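Local coordinates for carbohydrate deacetylase Agd3 (Neosartorya fumigata, PDB 6NWZ), which probably removes N-acetyl groups from the exopolysaccharide galactosaminogalactan, a step required for biofilm formation by this fungus, at residues P337-K342 with N459-L464; H245-L250 with A654-G659. All blocks are in the same frame, centred on the assembly; numbering follows the deposited sequence.

Contact 1 (P337-K342 with N459-L464); sequences PLEFKK and NTRPVL
E339 and R461 reach for each other from opposite directions, carboxylate against the NE/NH2 edge of the guanidinium. The short arm of the salt bridge runs from R461 NE to E339 OE1 at 2.7 Å and is fairly straight, with an angle of 162° at the hydrogen. The second arm, R461 NH2 to E339 OE2, is weak at 3.3 Å. The two flat groups are turned 60° apart: the carboxylate oxygen stays close to the guanidinium plane, whereas NE approaches OE1 from above the carboxylate plane. A bend at chi3 (63°) swings the guanidinium of R461 round, while a bend at chi2 brings the E339 carboxylate to meet it. L338 CD1 and L464 CD1 lie over opposite faces of the guanidinium, so the flat group is held between two leucine methyls. Nearer the backbone of the same arginine, L338 CD2 packs on R461 CG at 3.8 Å. Within the deacetylase domain, L338 and E339 form the corner of a type II beta turn from P337 to F340, and E339 takes the positive phi of the third position. The facing loop follows strand 454-456 and runs into the short 3-10 segment 462-464. There V463 comes up beside the carboxylate, CB 3.6 Å from E339 OE2. H439 NE2 also hydrogen-bonds E339 OE2, and the carbonyl of I435 receives R461 NH1, tying the pair to a third loop.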
loop_
_atom_site.group_PDB
_atom_site.type_symbol
_atom_site.label_atom_id
_atom_site.label_comp_id
_atom_site.label_asym_id
_atom_site.label_seq_id
_atom_site.Cartn_x
_atom_site.Cartn_y
_atom_site.Cartn_z
ATOM N N PRO A 337 -16.985 -23.113 8.048
ATOM C CA PRO A 337 -16.953 -21.757 8.602
ATOM C C PRO A 337 -15.638 -21.076 8.257
ATOM O O PRO A 337 -14.601 -21.724 8.107
ATOM C CB PRO A 337 -17.087 -21.984 10.112
ATOM C CG PRO A 337 -17.802 -23.281 10.227
ATOM C CD PRO A 337 -17.328 -24.116 9.072
ATOM N N LEU A 338 -15.696 -19.756 8.100
ATOM C CA LEU A 338 -14.478 -18.998 7.856
ATOM C C LEU A 338 -13.498 -19.218 9.006
ATOM O O LEU A 338 -13.893 -19.445 10.154
ATOM C CB LEU A 338 -14.800 -17.510 7.699
ATOM C CG LEU A 338 -13.907 -16.677 6.774
ATOM C CD1 LEU A 338 -14.158 -17.026 5.320
ATOM C CD2 LEU A 338 -14.119 -15.192 6.997
ATOM N N GLU A 339 -12.205 -19.177 8.680
ATOM C CA GLU A 339 -11.129 -19.381 9.656
ATOM C C GLU A 339 -11.175 -20.772 10.288
ATOM O O GLU A 339 -10.683 -20.970 11.401
ATOM C CB GLU A 339 -11.146 -18.317 10.762
ATOM C CG GLU A 339 -11.544 -16.904 10.335
ATOM C CD GLU A 339 -10.557 -16.263 9.386
ATOM O OE1 GLU A 339 -10.952 -15.300 8.697
ATOM O OE2 GLU A 339 -9.395 -16.720 9.331
ATOM N N PHE A 340 -11.758 -21.751 9.601
ATOM C CA PHE A 340 -11.845 -23.099 10.150
ATOM C C PHE A 340 -10.475 -23.770 10.124
ATOM O O PHE A 340 -9.874 -23.933 9.056
ATOM C CB PHE A 340 -12.863 -23.923 9.368
ATOM C CG PHE A 340 -12.760 -25.403 9.602
ATOM C CD1 PHE A 340 -13.226 -25.968 10.775
ATOM C CD2 PHE A 340 -12.195 -26.231 8.644
ATOM C CE1 PHE A 340 -13.132 -27.334 10.989
ATOM C CE2 PHE A 340 -12.098 -27.597 8.852
ATOM C CZ PHE A 340 -12.568 -28.147 10.025
ATOM N N LYS A 341 -9.988 -24.165 11.298
ATOM C CA LYS A 341 -8.723 -24.882 11.424
ATOM C C LYS A 341 -9.003 -26.379 11.382
ATOM O O LYS A 341 -9.628 -26.926 12.297
ATOM C CB LYS A 341 -8.009 -24.492 12.716
ATOM C CG LYS A 341 -6.777 -25.321 13.031
ATOM C CD LYS A 341 -6.048 -24.755 14.240
ATOM C CE LYS A 341 -5.065 -25.757 14.825
ATOM N NZ LYS A 341 -4.079 -26.236 13.820
ATOM N N LYS A 342 -8.543 -27.041 10.328
ATOM C CA LYS A 342 -8.799 -28.469 10.189
ATOM C C LYS A 342 -7.886 -29.255 11.121
ATOM O O LYS A 342 -6.674 -29.007 11.148
ATOM C CB LYS A 342 -8.582 -28.932 8.751
ATOM C CG LYS A 342 -9.151 -30.314 8.476
ATOM C CD LYS A 342 -8.446 -31.009 7.324
ATOM C CE LYS A 342 -7.092 -31.546 7.755
ATOM N NZ LYS A 342 -6.502 -32.465 6.740
ATOM N N ASN A 459 -7.396 -9.091 3.436
ATOM C CA ASN A 459 -7.345 -8.035 4.442
ATOM C C ASN A 459 -8.675 -7.797 5.144
ATOM O O ASN A 459 -8.709 -6.980 6.070
ATOM C CB ASN A 459 -6.850 -6.731 3.815
ATOM C CG ASN A 459 -5.350 -6.729 3.598
ATOM O OD1 ASN A 459 -4.700 -7.767 3.703
ATOM N ND2 ASN A 459 -4.792 -5.562 3.295
ATOM N N THR A 460 -9.758 -8.468 4.745
ATOM C CA THR A 460 -11.004 -8.407 5.503
ATOM C C THR A 460 -11.022 -9.392 6.665
ATOM O O THR A 460 -11.941 -9.343 7.489
ATOM C CB THR A 460 -12.210 -8.672 4.592
ATOM O OG1 THR A 460 -12.209 -10.042 4.171
ATOM C CG2 THR A 460 -12.170 -7.773 3.362
ATOM N N ARG A 461 -10.031 -10.277 6.747
ATOM C CA ARG A 461 -9.928 -11.263 7.817
ATOM C C ARG A 461 -8.717 -10.930 8.680
ATOM O O ARG A 461 -7.580 -11.267 8.311
ATOM C CB ARG A 461 -9.810 -12.674 7.233
ATOM C CG ARG A 461 -10.993 -13.066 6.354
ATOM C CD ARG A 461 -10.653 -14.197 5.397
ATOM N NE ARG A 461 -10.299 -15.430 6.091
ATOM C CZ ARG A 461 -9.903 -16.539 5.476
ATOM N NH1 ARG A 461 -9.813 -16.564 4.152
ATOM N NH2 ARG A 461 -9.597 -17.621 6.180
ATOM N N PRO A 462 -8.903 -10.269 9.827
ATOM C CA PRO A 462 -7.748 -9.843 10.636
ATOM C C PRO A 462 -6.826 -10.979 11.048
ATOM O O PRO A 462 -5.645 -10.731 11.321
ATOM C CB PRO A 462 -8.406 -9.186 11.859
ATOM C CG PRO A 462 -9.746 -8.753 11.376
ATOM C CD PRO A 462 -10.180 -9.807 10.397
ATOM N N VAL A 463 -7.324 -12.216 11.098
ATOM C CA VAL A 463 -6.481 -13.357 11.439
ATOM C C VAL A 463 -5.314 -13.512 10.469
ATOM O O VAL A 463 -4.279 -14.083 10.831
ATOM C CB VAL A 463 -7.339 -14.640 11.477
ATOM C CG1 VAL A 463 -6.590 -15.772 12.178
ATOM C CG2 VAL A 463 -8.667 -14.365 12.156
ATOM N N LEU A 464 -5.449 -13.003 9.244
ATOM C CA LEU A 464 -4.464 -13.200 8.189
ATOM C C LEU A 464 -3.524 -12.013 8.019
ATOM O O LEU A 464 -2.774 -11.966 7.038
ATOM C CB LEU A 464 -5.174 -13.489 6.864
ATOM C CG LEU A 464 -6.086 -14.716 6.858
ATOM C CD1 LEU A 464 -6.722 -14.921 5.491
ATOM C CD2 LEU A 464 -5.301 -15.945 7.284
#

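Contact 2 (H245-L250 with A654-G659); sequences HRRVNL and ATEQLG
R247 and E656 approach from opposite directions and join through one salt-bridge hydrogen bond, R247 NH2 to E656 OE2 at 2.9 Å. The carboxylate and guanidinium planes stand 70° apart, and NH2 meets OE2 from well above the carboxylate plane, so the two groups do not pair side by side. The close-packed part centres on the buried R247: L658 CD1 lies over one guanidinium face, 3.4 Å from R247 NH2, its side chain crossing that of the arginine at about a right angle. Bends at chi2 and chi3 (69° and 65°) curl R247 so that NH2 comes to E656 with L658 CD1 over its face, while D661, just beyond 654-659, forms a salt bridge with NH1. E656 belongs to strand 654-656, an outer strand of the three-stranded antiparallel sheet of the C-terminal domain; neighbouring strand 663-667 supplies W666, whose NE1 hydrogen-bonds E656 OE1 and whose ring meets that of H245 edge-to-face. Around the salt bridge the fit is looser and water takes over. H245 CE1 stays 3.7 Å from E656 OE1, and the imidazole is linked to the carboxylate by a water 3.0 Å from H245 NE2 that donates to E656 OE2. A second water, in the guanidinium plane, accepts from R247 NH2 and from the backbone L658 N, the latter at 2.7 Å, bridging side chain and main chain where strand has given way to loop.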
loop_
_atom_site.group_PDB
_atom_site.type_symbol
_atom_site.label_atom_id
_atom_site.label_comp_id
_atom_site.label_asym_id
_atom_site.label_seq_id
_atom_site.Cartn_x
_atom_site.Cartn_y
_atom_site.Cartn_z
ATOM N N HIS A 245 12.370 4.885 2.605
ATOM C CA HIS A 245 12.092 4.505 1.225
ATOM C C HIS A 245 10.625 4.745 0.875
ATOM O O HIS A 245 9.729 4.203 1.533
ATOM C CB HIS A 245 12.470 3.035 1.022
ATOM C CG HIS A 245 12.164 2.504 -0.341
ATOM N ND1 HIS A 245 12.596 3.121 -1.497
ATOM C CD2 HIS A 245 11.483 1.401 -0.733
ATOM C CE1 HIS A 245 12.184 2.426 -2.543
ATOM N NE2 HIS A 245 11.508 1.378 -2.106
ATOM N N ARG A 246 10.370 5.550 -0.161
ATOM C CA ARG A 246 9.017 5.891 -0.602
ATOM C C ARG A 246 8.737 5.239 -1.951
ATOM O O ARG A 246 9.198 5.726 -2.990
ATOM C CB ARG A 246 8.833 7.404 -0.704
ATOM C CG ARG A 246 7.446 7.806 -1.184
ATOM C CD ARG A 246 7.399 9.268 -1.598
ATOM N NE ARG A 246 7.958 9.478 -2.931
ATOM C CZ ARG A 246 8.359 10.656 -3.401
ATOM N NH1 ARG A 246 8.273 11.742 -2.643
ATOM N NH2 ARG A 246 8.854 10.750 -4.628
ATOM N N ARG A 247 7.953 4.162 -1.942
ATOM C CA ARG A 247 7.567 3.467 -3.163
ATOM C C ARG A 247 6.088 3.110 -3.090
ATOM O O ARG A 247 5.590 2.725 -2.030
ATOM C CB ARG A 247 8.424 2.207 -3.366
ATOM C CG ARG A 247 7.909 1.228 -4.417
ATOM C CD ARG A 247 8.023 1.779 -5.829
ATOM N NE ARG A 247 9.414 1.967 -6.229
ATOM C CZ ARG A 247 9.987 3.153 -6.405
ATOM N NH1 ARG A 247 9.286 4.267 -6.230
ATOM N NH2 ARG A 247 11.260 3.224 -6.767
ATOM N N VAL A 248 5.385 3.251 -4.213
ATOM C CA VAL A 248 3.985 2.852 -4.324
ATOM C C VAL A 248 3.887 1.744 -5.363
ATOM O O VAL A 248 4.225 1.954 -6.536
ATOM C CB VAL A 248 3.073 4.030 -4.698
ATOM C CG1 VAL A 248 1.652 3.538 -4.949
ATOM C CG2 VAL A 248 3.077 5.064 -3.597
ATOM N N ASN A 249 3.432 0.569 -4.937
ATOM C CA ASN A 249 3.234 -0.557 -5.839
ATOM C C ASN A 249 1.758 -0.682 -6.187
ATOM O O ASN A 249 0.891 -0.540 -5.320
ATOM C CB ASN A 249 3.732 -1.868 -5.222
ATOM C CG ASN A 249 5.247 -1.963 -5.169
ATOM O OD1 ASN A 249 5.824 -2.235 -4.115
ATOM N ND2 ASN A 249 5.897 -1.751 -6.310
ATOM N N LEU A 250 1.477 -0.954 -7.457
ATOM C CA LEU A 250 0.113 -1.180 -7.927
ATOM C C LEU A 250 0.055 -2.574 -8.551
ATOM O O LEU A 250 0.284 -2.741 -9.751
ATOM C CB LEU A 250 -0.316 -0.104 -8.909
ATOM C CG LEU A 250 -1.755 -0.223 -9.403
ATOM C CD1 LEU A 250 -2.730 -0.155 -8.231
ATOM C CD2 LEU A 250 -2.052 0.852 -10.441
ATOM N N ALA A 654 23.479 -0.733 -4.324
ATOM C CA ALA A 654 22.335 -0.716 -5.227
ATOM C C ALA A 654 21.539 0.570 -5.039
ATOM O O ALA A 654 21.204 0.946 -3.912
ATOM C CB ALA A 654 21.448 -1.932 -4.982
ATOM N N THR A 655 21.237 1.246 -6.142
ATOM C CA THR A 655 20.548 2.526 -6.102
ATOM C C THR A 655 19.212 2.428 -6.825
ATOM O O THR A 655 18.925 1.461 -7.534
ATOM C CB THR A 655 21.394 3.643 -6.727
ATOM O OG1 THR A 655 21.543 3.399 -8.131
ATOM C CG2 THR A 655 22.765 3.706 -6.069
ATOM N N GLU A 656 18.400 3.464 -6.646
ATOM C CA GLU A 656 17.038 3.465 -7.171
ATOM C C GLU A 656 16.589 4.912 -7.275
ATOM O O GLU A 656 16.636 5.642 -6.280
ATOM C CB GLU A 656 16.117 2.660 -6.253
ATOM C CG GLU A 656 14.800 2.222 -6.865
ATOM C CD GLU A 656 14.040 1.257 -5.965
ATOM O OE1 GLU A 656 14.568 0.895 -4.891
ATOM O OE2 GLU A 656 12.915 0.857 -6.331
ATOM N N GLN A 657 16.180 5.331 -8.474
ATOM C CA GLN A 657 15.724 6.700 -8.692
ATOM C C GLN A 657 14.828 6.791 -9.920
ATOM O O GLN A 657 15.230 7.348 -10.948
ATOM C CB GLN A 657 16.918 7.646 -8.833
ATOM C CG GLN A 657 16.556 9.122 -8.692
ATOM C CD GLN A 657 17.772 10.026 -8.714
ATOM O OE1 GLN A 657 18.910 9.560 -8.795
ATOM N NE2 GLN A 657 17.537 11.329 -8.643
ATOM N N LEU A 658 13.615 6.254 -9.822
ATOM C CA LEU A 658 12.684 6.253 -10.943
ATOM C C LEU A 658 11.958 7.585 -11.041
ATOM O O LEU A 658 11.588 8.183 -10.026
ATOM C CB LEU A 658 11.658 5.131 -10.790
ATOM C CG LEU A 658 12.188 3.713 -10.615
ATOM C CD1 LEU A 658 11.078 2.812 -10.110
ATOM C CD2 LEU A 658 12.746 3.194 -11.929
ATOM N N GLY A 659 11.736 8.033 -12.274
ATOM C CA GLY A 659 10.973 9.253 -12.486
ATOM C C GLY A 659 11.609 10.427 -11.769
ATOM O O GLY A 659 12.816 10.673 -11.877
HETATM O O HOH W 1 11.525 -0.496 -4.407
HETATM O O HOH W 2 12.315 5.459 -7.550
#

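How the contacts relate
Contact 1 falls within the stretch of chain whose two ends contact 2 brings together: 245-250 comes first, then 337-342, 459-464 and finally 654-659. Their centres lie 33 Å apart and their nearest atoms about 11 Å, so they do not touch. One segment of each contact adjoins a strand of the same mixed sheet: 245-250 leads into strand 252-257, which carries two zinc-binding aspartates, D255 and D256, and 459-464 follows strand 454-456. Contact 1 joins two loops within the deacetylase domain, its L338 side chain about 8 Å from a bound zinc ion. Contact 2 instead joins the loop between helix 224-237 and strand 252-257 to strand 654-656 of the small three-stranded antiparallel sheet.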